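PDB 3L7V: putative uncharacterized protein smu.1377c from Streptococcus mutans, which is of unknown function but may bind double-stranded RNA and take part in tRNA modification. Local coordinates for residues Thr36-Trp41 and Val214-Asp219; Leu109-Asp114 and Ile250-Ala255. One frame throughout, in Å; residues are numbered along the deposited sequence.

The two contacts lie on opposite sides of the centre of the single chain, their centres about 41 Å apart and their nearest atoms about 25 Å apart, so neither touches the other. Interaction 1 adds the outermost strand, 37-40, to one margin of the long mixed sheet by a parallel ladder. Interaction 2 uses no strand: the start of helix 111-123 receives the loop between strands 239-241 and 265-268. Along the sequence the segments alternate, 36-41, 109-114, 214-219, 250-255. Sulfate ions, probably from the crystallisation liquor, lie at interaction 1: one is bound by His-40 and the start of helix 218-223, and another is about 4 Å from the side chain of Lys-37.

Interaction 1: Thr36-Trp41 and Val214-Asp219; sequences TKHIHW and VIEADD. With SO4 (sulfate ion), chain D.
With CG beside the backbone N in both His-38 (chi1 -71°) and Glu-216 (chi1 -56°), and the glutamate chain extended beyond CG, the carboxylate reaches the imidazole edge. His-38 ND1 donates to Glu-216 OE2 at 2.7 Å, nearly straight and in the ring plane; the oxygen uses its anti lone pair, and the carboxylate is turned 79° against the ring. The face of the same ring rests on Val-214, whose CB sits over the ring centre in a CH-pi contact, 4.0 Å from the centroid. His-38 NE2 is hydrogen-bonded to Glu-208, so acidic groups hold both ring nitrogens and fix its rotation.

His-40 packs on the same side of the sheet. Glu-216 CB lies over its face, offset toward the rim, while ND1 gives a bent bond of 3.0 Å to O1 of the sulfate. That ion also takes the backbone N-H groups of Asp-218 (N to O2, 2.9 Å) and Asp-219 (N to O4, 3.0 Å), the first turn of helix 218-223, just after the N-cap residue Ala-217.

Beneath runs a parallel ladder, Val-214 N to Lys-37 O, Ile-39 N to Val-214 O, Glu-216 N to Ile-39 O and Trp-41 N to Glu-216 O, which joins edge strand 37-40 to strand 213-216. On the other face Ile-39 CD1 meets Ile-215 CG1 at 3.9 Å, and Trp-41 CB meets Ile-215 CG2 at 3.8 Å; the indole continues to helix 167-180 and meets the Tyr-220 ring edge-to-face.

Flanked by the carboxylates of Glu-216 and Glu-208, His-38 is probably biased toward the protonated form. The sulfate, met by one imidazole and two helix-start amides, is consistent with a site suited to an anion, though the ion probably came from the crystallisation liquor.

Interaction 2: Leu109-Asp114 and Ile250-Ala255; sequences LTPEID and IPQQGA
Glu-112 OE1 is gripped by two hydrogen bonds: Gln-253 N donates to it at 2.9 Å, and a water donates at 3.0 Å. The amide arrives on the syn side, 23° out of the carboxylate plane. The other oxygen, OE2, takes Gly-254 N at 3.0 Å along an almost straight N-H, but from well above the plane, 40° out of it. Two consecutive loop amides thus hold one carboxylate through both its oxygens. Glu-112 CG lies beside the backbone N (chi1 -75°) and the chain is extended beyond it, which carries the acid from the first turn of helix 111-123 to the loop.

The water also accepts from Thr-110 OG1 and donates to Pro-251 O, thereby linking the N-cap residue, the glutamate and the loop backbone. Thr-110 OG1 in turn receives a weak capping bond from Ile-113 N at 3.3 Å.

Gln-252, bent at chi2, lays its amide end against this helix start, coming from the direction opposite to Glu-112, with its CD 3.7 Å from Pro-111 CD. The buried Ile-113 and Ile-250 make a modest apolar contact, CD1 to CG1 at 4.2 Å. Gln-253 turns away: its NE2 bonds to Ser-286 O and its side chain touches Phe-284, which joins the loop to the C-terminal part of the chain, while it also packs on Val-260 and Pro-264 of its own loop.

Because Glu-112 is buried and met by two backbone N-H groups and a donating water, while it sits at the positive end of its helix dipole, its carboxylate is probably kept ionised.

Interaction 1: Thr36-Trp41 and Val214-Asp219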
# COMPACT_ATOMS: atom_id res chain seq x y z
N THR A 36 16.67 -1.41 20.10
CA THR A 36 15.35 -1.76 19.56
C THR A 36 14.99 -3.24 19.76
O THR A 36 15.80 -4.13 19.49
CB THR A 36 15.26 -1.42 18.06
OG1 THR A 36 15.63 -0.05 17.87
CG2 THR A 36 13.84 -1.64 17.54
N LYS A 37 13.77 -3.48 20.22
CA LYS A 37 13.26 -4.84 20.42
C LYS A 37 12.91 -5.54 19.09
O LYS A 37 12.27 -4.95 18.22
CB LYS A 37 12.03 -4.79 21.35
CG LYS A 37 11.34 -6.13 21.54
CD LYS A 37 12.27 -7.14 22.18
CE LYS A 37 11.56 -8.47 22.44
NZ LYS A 37 12.49 -9.47 23.03
N HIS A 38 13.35 -6.79 18.93
CA HIS A 38 13.03 -7.60 17.76
C HIS A 38 12.23 -8.82 18.21
O HIS A 38 12.58 -9.45 19.21
CB HIS A 38 14.31 -8.11 17.07
CG HIS A 38 15.10 -7.06 16.36
ND1 HIS A 38 15.68 -7.27 15.13
CD2 HIS A 38 15.42 -5.79 16.71
CE1 HIS A 38 16.32 -6.18 14.75
NE2 HIS A 38 16.18 -5.26 15.70
N ILE A 39 11.18 -9.15 17.45
CA ILE A 39 10.38 -10.36 17.68
C ILE A 39 10.15 -11.15 16.38
O ILE A 39 10.31 -10.60 15.29
CB ILE A 39 8.99 -10.03 18.29
CG1 ILE A 39 8.26 -8.97 17.46
CG2 ILE A 39 9.12 -9.56 19.71
CD1 ILE A 39 6.79 -8.81 17.83
N HIS A 40 9.76 -12.41 16.50
CA HIS A 40 9.43 -13.24 15.34
C HIS A 40 7.92 -13.47 15.15
O HIS A 40 7.24 -13.94 16.06
CB HIS A 40 10.16 -14.59 15.41
CG HIS A 40 11.62 -14.51 15.06
ND1 HIS A 40 12.11 -14.87 13.82
CD2 HIS A 40 12.69 -14.11 15.79
CE1 HIS A 40 13.42 -14.70 13.80
NE2 HIS A 40 13.80 -14.24 14.98
N TRP A 41 7.40 -13.14 13.97
CA TRP A 41 5.98 -13.35 13.65
C TRP A 41 5.64 -14.84 13.60
O TRP A 41 6.36 -15.62 12.97
CB TRP A 41 5.62 -12.68 12.32
CG TRP A 41 4.18 -12.85 11.90
CD1 TRP A 41 3.07 -12.48 12.60
CD2 TRP A 41 3.70 -13.43 10.67
NE1 TRP A 41 1.93 -12.80 11.90
CE2 TRP A 41 2.29 -13.38 10.71
CE3 TRP A 41 4.33 -13.99 9.55
CZ2 TRP A 41 1.50 -13.87 9.67
CZ3 TRP A 41 3.53 -14.47 8.51
CH2 TRP A 41 2.13 -14.41 8.58
N VAL A 214 10.75 -4.10 15.59
CA VAL A 214 10.98 -4.78 14.31
C VAL A 214 10.42 -6.21 14.34
O VAL A 214 10.84 -7.03 15.16
CB VAL A 214 12.49 -4.88 13.97
CG1 VAL A 214 12.68 -5.59 12.62
CG2 VAL A 214 13.15 -3.49 13.96
N ILE A 215 9.47 -6.49 13.45
CA ILE A 215 8.93 -7.84 13.34
C ILE A 215 9.65 -8.58 12.21
O ILE A 215 9.66 -8.10 11.08
CB ILE A 215 7.40 -7.78 13.08
CG1 ILE A 215 6.67 -7.15 14.28
CG2 ILE A 215 6.85 -9.16 12.78
CD1 ILE A 215 5.28 -6.57 13.94
N GLU A 216 10.24 -9.74 12.54
CA GLU A 216 11.04 -10.54 11.59
C GLU A 216 10.30 -11.77 11.03
O GLU A 216 9.53 -12.41 11.76
CB GLU A 216 12.34 -11.03 12.26
CG GLU A 216 13.21 -9.92 12.84
CD GLU A 216 14.60 -10.40 13.27
OE1 GLU A 216 14.95 -11.58 13.04
OE2 GLU A 216 15.36 -9.58 13.83
N ALA A 217 10.54 -12.08 9.75
CA ALA A 217 10.00 -13.28 9.08
C ALA A 217 10.66 -13.54 7.71
O ALA A 217 9.97 -13.70 6.71
CB ALA A 217 8.48 -13.19 8.92
N ASP A 218 12.00 -13.57 7.68
CA ASP A 218 12.77 -13.80 6.46
C ASP A 218 12.30 -15.01 5.64
O ASP A 218 12.27 -14.96 4.41
CB ASP A 218 14.27 -13.95 6.78
CG ASP A 218 14.96 -12.61 7.07
OD1 ASP A 218 14.32 -11.54 7.00
OD2 ASP A 218 16.18 -12.65 7.37
N ASP A 219 11.96 -16.10 6.33
CA ASP A 219 11.46 -17.32 5.69
C ASP A 219 10.11 -17.13 4.95
O ASP A 219 9.91 -17.70 3.88
CB ASP A 219 11.34 -18.47 6.71
S SO4 D . 13.02 -15.89 10.37
O1 SO4 D . 11.77 -16.07 11.10
O2 SO4 D . 13.24 -14.45 10.19
O3 SO4 D . 14.12 -16.47 11.13
O4 SO4 D . 12.93 -16.56 9.08

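Interaction 2: Leu109-Asp114 and Ile250-Ala255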
# COMPACT_ATOMS: atom_id res chain seq x y z
N LEU A 109 -15.01 5.28 -6.93
CA LEU A 109 -14.94 4.07 -7.76
C LEU A 109 -15.97 4.09 -8.90
O LEU A 109 -16.99 4.77 -8.81
CB LEU A 109 -15.22 2.84 -6.88
CG LEU A 109 -14.12 2.02 -6.18
CD1 LEU A 109 -12.80 2.72 -6.16
CD2 LEU A 109 -14.53 1.62 -4.78
N THR A 110 -15.68 3.35 -9.98
CA THR A 110 -16.71 2.97 -10.97
C THR A 110 -17.01 1.47 -10.85
O THR A 110 -16.29 0.75 -10.16
CB THR A 110 -16.26 3.25 -12.41
OG1 THR A 110 -15.10 2.47 -12.72
CG2 THR A 110 -15.96 4.72 -12.63
N PRO A 111 -18.08 0.99 -11.51
CA PRO A 111 -18.35 -0.44 -11.37
C PRO A 111 -17.25 -1.34 -11.95
O PRO A 111 -16.98 -2.39 -11.38
CB PRO A 111 -19.69 -0.63 -12.10
CG PRO A 111 -20.35 0.73 -12.02
CD PRO A 111 -19.20 1.70 -12.16
N GLU A 112 -16.63 -0.95 -13.06
CA GLU A 112 -15.46 -1.67 -13.59
C GLU A 112 -14.28 -1.71 -12.59
O GLU A 112 -13.68 -2.76 -12.36
CB GLU A 112 -15.00 -1.07 -14.92
CG GLU A 112 -15.89 -1.40 -16.12
CD GLU A 112 -15.64 -0.50 -17.35
OE1 GLU A 112 -15.31 0.70 -17.18
OE2 GLU A 112 -15.78 -1.00 -18.48
N ILE A 113 -13.93 -0.57 -12.01
CA ILE A 113 -12.80 -0.51 -11.09
C ILE A 113 -13.07 -1.36 -9.85
O ILE A 113 -12.21 -2.14 -9.42
CB ILE A 113 -12.43 0.94 -10.68
CG1 ILE A 113 -11.88 1.70 -11.90
CG2 ILE A 113 -11.38 0.93 -9.58
CD1 ILE A 113 -11.93 3.20 -11.78
N ASP A 114 -14.28 -1.21 -9.29
CA ASP A 114 -14.72 -2.03 -8.16
C ASP A 114 -14.58 -3.54 -8.47
O ASP A 114 -14.03 -4.28 -7.66
CB ASP A 114 -16.17 -1.70 -7.78
CG ASP A 114 -16.66 -2.47 -6.52
OD1 ASP A 114 -16.23 -3.63 -6.29
OD2 ASP A 114 -17.49 -1.93 -5.75
N ILE A 250 -10.93 8.24 -14.13
CA ILE A 250 -11.17 7.84 -15.54
C ILE A 250 -12.64 7.47 -15.75
O ILE A 250 -13.32 7.07 -14.80
CB ILE A 250 -10.32 6.61 -15.94
CG1 ILE A 250 -10.70 5.40 -15.08
CG2 ILE A 250 -8.81 6.93 -15.88
CD1 ILE A 250 -10.06 4.09 -15.50
N PRO A 251 -13.13 7.60 -17.00
CA PRO A 251 -14.52 7.27 -17.35
C PRO A 251 -14.82 5.78 -17.36
O PRO A 251 -13.90 4.97 -17.51
CB PRO A 251 -14.66 7.81 -18.79
CG PRO A 251 -13.54 8.76 -18.97
CD PRO A 251 -12.43 8.25 -18.11
N GLN A 252 -16.10 5.43 -17.21
CA GLN A 252 -16.59 4.08 -17.46
C GLN A 252 -16.52 3.77 -18.94
O GLN A 252 -16.98 4.56 -19.75
CB GLN A 252 -18.06 3.94 -17.03
CG GLN A 252 -18.29 3.29 -15.68
CD GLN A 252 -18.23 1.77 -15.72
OE1 GLN A 252 -19.02 1.10 -16.40
NE2 GLN A 252 -17.29 1.21 -14.97
N GLN A 253 -15.98 2.61 -19.28
CA GLN A 253 -15.90 2.19 -20.68
C GLN A 253 -17.18 1.47 -21.17
O GLN A 253 -17.90 2.00 -22.00
CB GLN A 253 -14.64 1.33 -20.93
CG GLN A 253 -13.35 2.15 -20.84
CD GLN A 253 -12.08 1.34 -21.07
OE1 GLN A 253 -12.07 0.40 -21.87
NE2 GLN A 253 -11.01 1.70 -20.36
N GLY A 254 -17.44 0.27 -20.67
CA GLY A 254 -18.54 -0.53 -21.18
C GLY A 254 -18.02 -1.68 -22.02
O GLY A 254 -17.11 -1.49 -22.83
N ALA A 255 -18.58 -2.86 -21.81
CA ALA A 255 -18.11 -4.09 -22.46
C ALA A 255 -18.13 -4.05 -23.99
O ALA A 255 -17.45 -4.84 -24.63
CB ALA A 255 -18.91 -5.28 -21.96
O HOH W 1 -13.50 2.50 -15.57